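Local coordinates for sortase family protein (Clostridium perfringens, PDB 6IXZ) that is a class C sortase, a cysteine transpeptidase that probably joins pilin subunits covalently into pili on the bacterial surface, at residues Y132-L136 with K137-A141; A7-T10 with I11-T15; N54-E57 with G58-L61. One frame throughout, in Å; residues are numbered along the deposited sequence.

Overall arrangement
From the N terminus, interaction 2 comes first, a run of i to i+4 bonds inside helix 5-18. After helix 23-41 the chain reaches interaction 3, where a tight turn at H56-D59 closes a small loop and feeds strand 60-66 of the sortase sheet. Interaction 1 closes last, as the hairpin of strands 130-135 and 138-150. The three follow one another in series; none encloses or crosses another. They meet in space all the same: strands 60-66 and 130-135 are neighbours, with L136 N close to L61 O, while Y14 of the helix lies against V60 and sends its hydroxyl to the hairpin end near L136.

Interaction 1 of 3, residues Y132-L136 with K137-A141; sequences YLHIL and KKDLA
Y132 brings CD1 and CE1 of its ring up to the methyl group of A141, with Y132 CD1 3.7 Å from A141 CB. The ring gets there because its CG stands anti to the carbonyl carbon and beside the backbone N (chi1 -59°). These two form a non-hydrogen-bonded antiparallel pair, and the backbone adds a CA-H...O contact from Y132 CA to L140 O. L133 comes next and faces L140 in a hydrogen-bonded pair: L133 N donates to L140 O at 2.9 Å, and L140 N returns a bond to L133 O at 2.8 Å. On the sheet face they share, L133 CB and L140 CB are 4.1 Å apart. Strands 130-135 and 138-150 make a beta hairpin of the sortase sheet, flanked by strands 60-66 and 180-188, and Y132, H134, D139 and A141 occupy the face opposite L133, I135, K138 and L140.

H134 provides the polar cross-strand link. Its ND1 donates to D139 OD1 at 2.7 Å with a bent N-H...O angle of 141°. The oxygen sits at the ring edge, close to the imidazole plane; the carboxylate is turned 84° against the ring, and ND1 meets OD1 from above the carboxylate plane. The other ring nitrogen, NE2, bonds to E65, and Y63 stacks on the ring, which fixes the imidazole further; the carboxylate and E65 together would probably favour a protonated ring. I135 pairs with K138 through I135 N to K138 O at 2.9 Å and K138 N to I135 O at 2.8 Å, closing a type I' turn. At its first corner the L136 side chain turns to the helices, packing on L29, I30 and I33 of helix 23-41 and on I18 of helix 5-18, while its backbone stays bonded to L61.

Interaction 2 of 3, residues A7-T10 with I11-T15; sequences AVST and ISDYT
Helix 5-18, the N-terminal helix of the chain, is joined here turn to turn, starting with I11 N, which donates to A7 O at 3.0 Å. One residue further on, S12 N reaches V8 O in a weak bond. D13 N then meets S9 O at 3.0 Å in a nearly linear bond (176°), and Y14 N meets T10 O, also at 3.0 Å. The helix lies across strands 60-66 and 71-77 of the sortase sheet: A7, T10 and I11 touch P74, T10 also reaches Y76 and V60, and I11 touches Y63.

T10 keeps its hydroxyl within the helix. OG1 lies beside its own backbone N (chi1 -66°), turned back to bond to F6 O one turn earlier, while CG2 takes the position anti to that N. T15 does the same a turn later, T15 OG1 donating to I11 O at 3.1 Å. I11 O also accepts T15 N, and the two donors approach from opposite faces of its carbonyl plane. On the solvent side the D13 carboxylate bends back toward the S9 carbonyl, D13 CG 3.3 Å from S9 O, a close approach of acceptors and not a bond.

Interaction 3 of 3, residues N54-E57 with G58-L61; sequences NIHE and GDVL
D59 folds back over H56 at a type II beta turn, H56 to D59, that leads the chain out of a loop and into strand 60-66. The turn is closed by D59 N donating to H56 O at 2.8 Å. G58 stands at its third position with a positive phi of 99°, where a CB would collide with E57 O, a conformation that suits glycine, which has no CB to place there.

From this corner the D59 side chain can be traced outward. CB lies 3.3 Å from H56 O, the same carbonyl that accepts the backbone bond. CG stays beside the D59 backbone N (chi1 -71°), which carries the carboxylate back across the turn, and rests over H56 O as well. OD1 then takes H56 N in a short, straight bond of 2.8 Å (168°), the donor standing well above the carboxylate plane. With D59 N bound to H56 O, this makes two bonds between the two residues, one through backbone and one through side chain. OD1 also lies 3.2 Å from N54 O, a second acceptor, and near the plane of the H56 ring at its edge; the imidazole runs alongside the carboxylate and points the same way, its ND1 giving N54 O a weak bond. OD2, the other tip, lies 3.5 Å from H56 O, again two acceptors, and also near H56 CB.

Around the turn, E57 OE2 is held by S80, and the backbone of G58 and D59 bonds to Y77 of the neighbouring strand 71-77. Near D59 CB, I55 and L61 cross at about a right angle, and their methyls meet with I55 CG2 3.8 Å from L61 CD2.

Interaction 1 of 3, residues Y132-L136 with K137-A141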
loop_
_atom_site.group_PDB
_atom_site.type_symbol
_atom_site.label_atom_id
_atom_site.label_comp_id
_atom_site.label_asym_id
_atom_site.label_seq_id
_atom_site.Cartn_x
_atom_site.Cartn_y
_atom_site.Cartn_z
ATOM N N TYR A 132 -3.537 -9.339 3.352
ATOM C CA TYR A 132 -2.273 -9.547 3.993
ATOM C C TYR A 132 -1.248 -8.740 3.239
ATOM O O TYR A 132 -1.304 -8.666 2.014
ATOM C CB TYR A 132 -1.898 -11.023 3.937
ATOM C CG TYR A 132 -2.899 -11.948 4.598
ATOM C CD1 TYR A 132 -3.002 -12.014 5.981
ATOM C CD2 TYR A 132 -3.680 -12.821 3.838
ATOM C CE1 TYR A 132 -3.898 -12.881 6.594
ATOM C CE2 TYR A 132 -4.568 -13.700 4.440
ATOM C CZ TYR A 132 -4.690 -13.717 5.820
ATOM O OH TYR A 132 -5.537 -14.639 6.430
ATOM N N LEU A 133 -0.348 -8.117 3.987
ATOM C CA LEU A 133 0.792 -7.414 3.427
ATOM C C LEU A 133 2.068 -8.143 3.811
ATOM O O LEU A 133 2.282 -8.476 4.980
ATOM C CB LEU A 133 0.861 -5.986 3.979
ATOM C CG LEU A 133 -0.341 -5.098 3.695
ATOM C CD1 LEU A 133 -0.037 -3.659 4.050
ATOM C CD2 LEU A 133 -0.721 -5.218 2.234
ATOM N N HIS A 134 2.983 -8.202 2.855
ATOM C CA HIS A 134 4.306 -8.784 3.050
ATOM C C HIS A 134 5.370 -7.785 2.661
ATOM O O HIS A 134 5.639 -7.615 1.477
ATOM C CB HIS A 134 4.411 -10.033 2.173
ATOM C CG HIS A 134 3.499 -11.126 2.614
ATOM N ND1 HIS A 134 3.679 -11.779 3.810
ATOM C CD2 HIS A 134 2.306 -11.541 2.138
ATOM C CE1 HIS A 134 2.709 -12.654 3.979
ATOM N NE2 HIS A 134 1.855 -12.521 2.985
ATOM N N ILE A 135 5.886 -7.030 3.637
ATOM C CA ILE A 135 6.596 -5.786 3.355
ATOM C C ILE A 135 7.872 -5.765 4.195
ATOM O O ILE A 135 7.808 -5.862 5.418
ATOM C CB ILE A 135 5.739 -4.569 3.738
ATOM C CG1 ILE A 135 4.414 -4.580 2.955
ATOM C CG2 ILE A 135 6.525 -3.278 3.562
ATOM C CD1 ILE A 135 4.473 -3.956 1.584
ATOM N N LEU A 136 9.027 -5.783 3.535
ATOM C CA LEU A 136 10.319 -5.830 4.225
ATOM C C LEU A 136 10.313 -6.858 5.365
ATOM O O LEU A 136 10.689 -6.548 6.501
ATOM C CB LEU A 136 10.698 -4.434 4.747
ATOM C CG LEU A 136 11.187 -3.405 3.720
ATOM C CD1 LEU A 136 10.780 -3.755 2.301
ATOM C CD2 LEU A 136 10.712 -2.012 4.070
ATOM N N LYS A 137 9.871 -8.071 5.053
ATOM C CA LYS A 137 9.935 -9.208 5.986
ATOM C C LYS A 137 8.855 -9.196 7.065
ATOM O O LYS A 137 8.723 -10.151 7.825
ATOM C CB LYS A 137 11.310 -9.294 6.650
ATOM C CG LYS A 137 12.450 -9.422 5.666
ATOM C CD LYS A 137 12.509 -10.824 5.097
ATOM C CE LYS A 137 13.329 -11.745 5.981
ATOM N NZ LYS A 137 13.422 -13.109 5.387
ATOM N N LYS A 138 8.052 -8.139 7.097
ATOM C CA LYS A 138 6.896 -8.102 7.976
ATOM C C LYS A 138 5.706 -8.747 7.311
ATOM O O LYS A 138 5.454 -8.545 6.116
ATOM C CB LYS A 138 6.562 -6.667 8.368
ATOM C CG LYS A 138 7.600 -6.022 9.274
ATOM C CD LYS A 138 7.039 -4.786 9.951
ATOM C CE LYS A 138 6.494 -5.102 11.337
ATOM N NZ LYS A 138 7.525 -4.909 12.401
ATOM N N ASP A 139 5.021 -9.586 8.084
ATOM C CA ASP A 139 3.734 -10.119 7.704
ATOM C C ASP A 139 2.657 -9.346 8.453
ATOM O O ASP A 139 2.640 -9.354 9.690
ATOM C CB ASP A 139 3.656 -11.592 8.088
ATOM C CG ASP A 139 4.585 -12.470 7.261
ATOM O OD1 ASP A 139 4.993 -12.080 6.140
ATOM O OD2 ASP A 139 4.840 -13.597 7.711
ATOM N N LEU A 140 1.805 -8.621 7.729
ATOM C CA LEU A 140 0.743 -7.843 8.386
ATOM C C LEU A 140 -0.624 -8.329 7.935
ATOM O O LEU A 140 -0.815 -8.699 6.773
ATOM C CB LEU A 140 0.891 -6.329 8.107
ATOM C CG LEU A 140 2.212 -5.623 8.458
ATOM C CD1 LEU A 140 2.298 -4.223 7.869
ATOM C CD2 LEU A 140 2.433 -5.541 9.957
ATOM N N ALA A 141 -1.598 -8.335 8.840
ATOM C CA ALA A 141 -2.948 -8.717 8.427
ATOM C C ALA A 141 -3.934 -7.606 8.745
ATOM O O ALA A 141 -3.852 -6.981 9.782
ATOM C CB ALA A 141 -3.367 -10.030 9.093
#

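Interaction 2 of 3, residues A7-T10 with I11-T15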
loop_
_atom_site.group_PDB
_atom_site.type_symbol
_atom_site.label_atom_id
_atom_site.label_comp_id
_atom_site.label_asym_id
_atom_site.label_seq_id
_atom_site.Cartn_x
_atom_site.Cartn_y
_atom_site.Cartn_z
ATOM N N ALA A 7 4.524 -8.326 -13.425
ATOM C CA ALA A 7 4.253 -8.360 -11.985
ATOM C C ALA A 7 4.758 -9.656 -11.322
ATOM O O ALA A 7 5.535 -9.603 -10.368
ATOM C CB ALA A 7 2.768 -8.127 -11.696
ATOM N N VAL A 8 4.332 -10.812 -11.814
ATOM C CA VAL A 8 4.739 -12.085 -11.182
ATOM C C VAL A 8 6.270 -12.147 -11.050
ATOM O O VAL A 8 6.809 -12.680 -10.091
ATOM C CB VAL A 8 4.243 -13.311 -11.999
ATOM C CG1 VAL A 8 4.726 -13.218 -13.439
ATOM C CG2 VAL A 8 4.721 -14.625 -11.379
ATOM N N SER A 9 6.980 -11.636 -12.046
ATOM C CA SER A 9 8.431 -11.752 -12.053
ATOM C C SER A 9 8.974 -10.793 -11.005
ATOM O O SER A 9 10.028 -11.032 -10.387
ATOM C CB SER A 9 8.985 -11.381 -13.427
ATOM O OG SER A 9 10.395 -11.446 -13.427
ATOM N N THR A 10 8.228 -9.710 -10.816
ATOM C CA THR A 10 8.567 -8.678 -9.862
ATOM C C THR A 10 8.491 -9.213 -8.446
ATOM O O THR A 10 9.409 -9.023 -7.653
ATOM C CB THR A 10 7.659 -7.463 -10.036
ATOM O OG1 THR A 10 7.919 -6.865 -11.327
ATOM C CG2 THR A 10 7.954 -6.423 -8.945
ATOM N N ILE A 11 7.449 -9.961 -8.141
ATOM C CA ILE A 11 7.331 -10.494 -6.791
ATOM C C ILE A 11 8.470 -11.451 -6.486
ATOM O O ILE A 11 9.008 -11.462 -5.380
ATOM C CB ILE A 11 5.987 -11.190 -6.564
ATOM C CG1 ILE A 11 4.861 -10.135 -6.524
ATOM C CG2 ILE A 11 6.044 -11.989 -5.269
ATOM C CD1 ILE A 11 3.463 -10.688 -6.294
ATOM N N SER A 12 8.817 -12.284 -7.465
ATOM C CA SER A 12 9.920 -13.245 -7.315
ATOM C C SER A 12 11.258 -12.573 -7.017
ATOM O O SER A 12 11.942 -12.937 -6.067
ATOM C CB SER A 12 10.054 -14.099 -8.583
ATOM O OG SER A 12 11.074 -15.069 -8.427
ATOM N N ASP A 13 11.623 -11.606 -7.856
ATOM C CA ASP A 13 12.797 -10.770 -7.653
ATOM C C ASP A 13 12.860 -10.208 -6.242
ATOM O O ASP A 13 13.925 -10.179 -5.626
ATOM C CB ASP A 13 12.744 -9.568 -8.606
ATOM C CG ASP A 13 13.072 -9.929 -10.014
ATOM O OD1 ASP A 13 13.048 -9.022 -10.879
ATOM O OD2 ASP A 13 13.388 -11.107 -10.244
ATOM N N TYR A 14 11.753 -9.605 -5.810
ATOM C CA TYR A 14 11.698 -8.936 -4.520
ATOM C C TYR A 14 12.003 -9.922 -3.398
ATOM O O TYR A 14 12.769 -9.619 -2.492
ATOM C CB TYR A 14 10.319 -8.326 -4.267
ATOM C CG TYR A 14 10.073 -8.062 -2.798
ATOM C CD1 TYR A 14 10.553 -6.905 -2.203
ATOM C CD2 TYR A 14 9.444 -9.005 -1.995
ATOM C CE1 TYR A 14 10.419 -6.687 -0.842
ATOM C CE2 TYR A 14 9.303 -8.801 -0.637
ATOM C CZ TYR A 14 9.810 -7.643 -0.062
ATOM O OH TYR A 14 9.627 -7.418 1.281
ATOM N N THR A 15 11.401 -11.103 -3.463
ATOM C CA THR A 15 11.598 -12.105 -2.422
ATOM C C THR A 15 13.063 -12.571 -2.377
ATOM O O THR A 15 13.736 -12.464 -1.355
ATOM C CB THR A 15 10.672 -13.305 -2.644
ATOM O OG1 THR A 15 9.307 -12.864 -2.650
ATOM C CG2 THR A 15 10.862 -14.343 -1.541
#

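Interaction 3 of 3, residues N54-E57 with G58-L61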
loop_
_atom_site.group_PDB
_atom_site.type_symbol
_atom_site.label_atom_id
_atom_site.label_comp_id
_atom_site.label_asym_id
_atom_site.label_seq_id
_atom_site.Cartn_x
_atom_site.Cartn_y
_atom_site.Cartn_z
ATOM N N ASN A 54 16.591 5.581 1.111
ATOM C CA ASN A 54 16.910 5.026 -0.200
ATOM C C ASN A 54 15.732 4.224 -0.760
ATOM O O ASN A 54 15.896 3.284 -1.541
ATOM C CB ASN A 54 18.189 4.180 -0.142
ATOM C CG ASN A 54 19.195 4.583 -1.205
ATOM O OD1 ASN A 54 19.560 3.784 -2.070
ATOM N ND2 ASN A 54 19.582 5.856 -1.198
ATOM N N ILE A 55 14.532 4.626 -0.369
ATOM C CA ILE A 55 13.345 4.233 -1.098
ATOM C C ILE A 55 13.024 5.338 -2.084
ATOM O O ILE A 55 12.874 6.494 -1.706
ATOM C CB ILE A 55 12.171 3.965 -0.149
ATOM C CG1 ILE A 55 12.614 2.938 0.896
ATOM C CG2 ILE A 55 10.973 3.454 -0.941
ATOM C CD1 ILE A 55 11.566 2.587 1.920
ATOM N N HIS A 56 13.160 5.015 -3.358
ATOM C CA HIS A 56 12.831 5.953 -4.410
ATOM C C HIS A 56 11.476 5.573 -4.959
ATOM O O HIS A 56 11.116 4.387 -5.003
ATOM C CB HIS A 56 13.864 5.890 -5.538
ATOM C CG HIS A 56 15.260 6.201 -5.102
ATOM N ND1 HIS A 56 15.966 5.396 -4.233
ATOM C CD2 HIS A 56 16.110 7.185 -5.480
ATOM C CE1 HIS A 56 17.175 5.897 -4.057
ATOM N NE2 HIS A 56 17.288 6.983 -4.802
ATOM N N GLU A 57 10.743 6.573 -5.419
ATOM C CA GLU A 57 9.749 6.361 -6.457
ATOM C C GLU A 57 10.144 5.162 -7.309
ATOM O O GLU A 57 11.244 5.125 -7.864
ATOM C CB GLU A 57 9.662 7.596 -7.345
ATOM C CG GLU A 57 8.401 8.412 -7.146
ATOM C CD GLU A 57 7.856 8.916 -8.459
ATOM O OE1 GLU A 57 8.586 8.813 -9.468
ATOM O OE2 GLU A 57 6.684 9.347 -8.491
ATOM N N GLY A 58 9.273 4.157 -7.352
ATOM C CA GLY A 58 9.469 2.998 -8.213
ATOM C C GLY A 58 10.052 1.781 -7.528
ATOM O O GLY A 58 10.090 0.703 -8.106
ATOM N N ASP A 59 10.497 1.929 -6.289
ATOM C CA ASP A 59 11.034 0.776 -5.566
ATOM C C ASP A 59 9.895 -0.166 -5.160
ATOM O O ASP A 59 8.795 0.281 -4.910
ATOM C CB ASP A 59 11.825 1.229 -4.345
ATOM C CG ASP A 59 13.167 1.892 -4.713
ATOM O OD1 ASP A 59 13.867 2.356 -3.788
ATOM O OD2 ASP A 59 13.483 2.012 -5.921
ATOM N N VAL A 60 10.143 -1.468 -5.132
ATOM C CA VAL A 60 9.133 -2.390 -4.636
ATOM C C VAL A 60 9.430 -2.770 -3.190
ATOM O O VAL A 60 10.560 -3.119 -2.843
ATOM C CB VAL A 60 8.923 -3.605 -5.573
ATOM C CG1 VAL A 60 9.843 -3.554 -6.776
ATOM C CG2 VAL A 60 9.009 -4.946 -4.854
ATOM N N LEU A 61 8.399 -2.665 -2.361
ATOM C CA LEU A 61 8.482 -2.806 -0.909
ATOM C C LEU A 61 7.991 -4.178 -0.438
ATOM O O LEU A 61 8.122 -4.531 0.735
ATOM C CB LEU A 61 7.590 -1.754 -0.260
ATOM C CG LEU A 61 7.769 -0.315 -0.735
ATOM C CD1 LEU A 61 6.749 0.583 -0.051
ATOM C CD2 LEU A 61 9.187 0.142 -0.444
#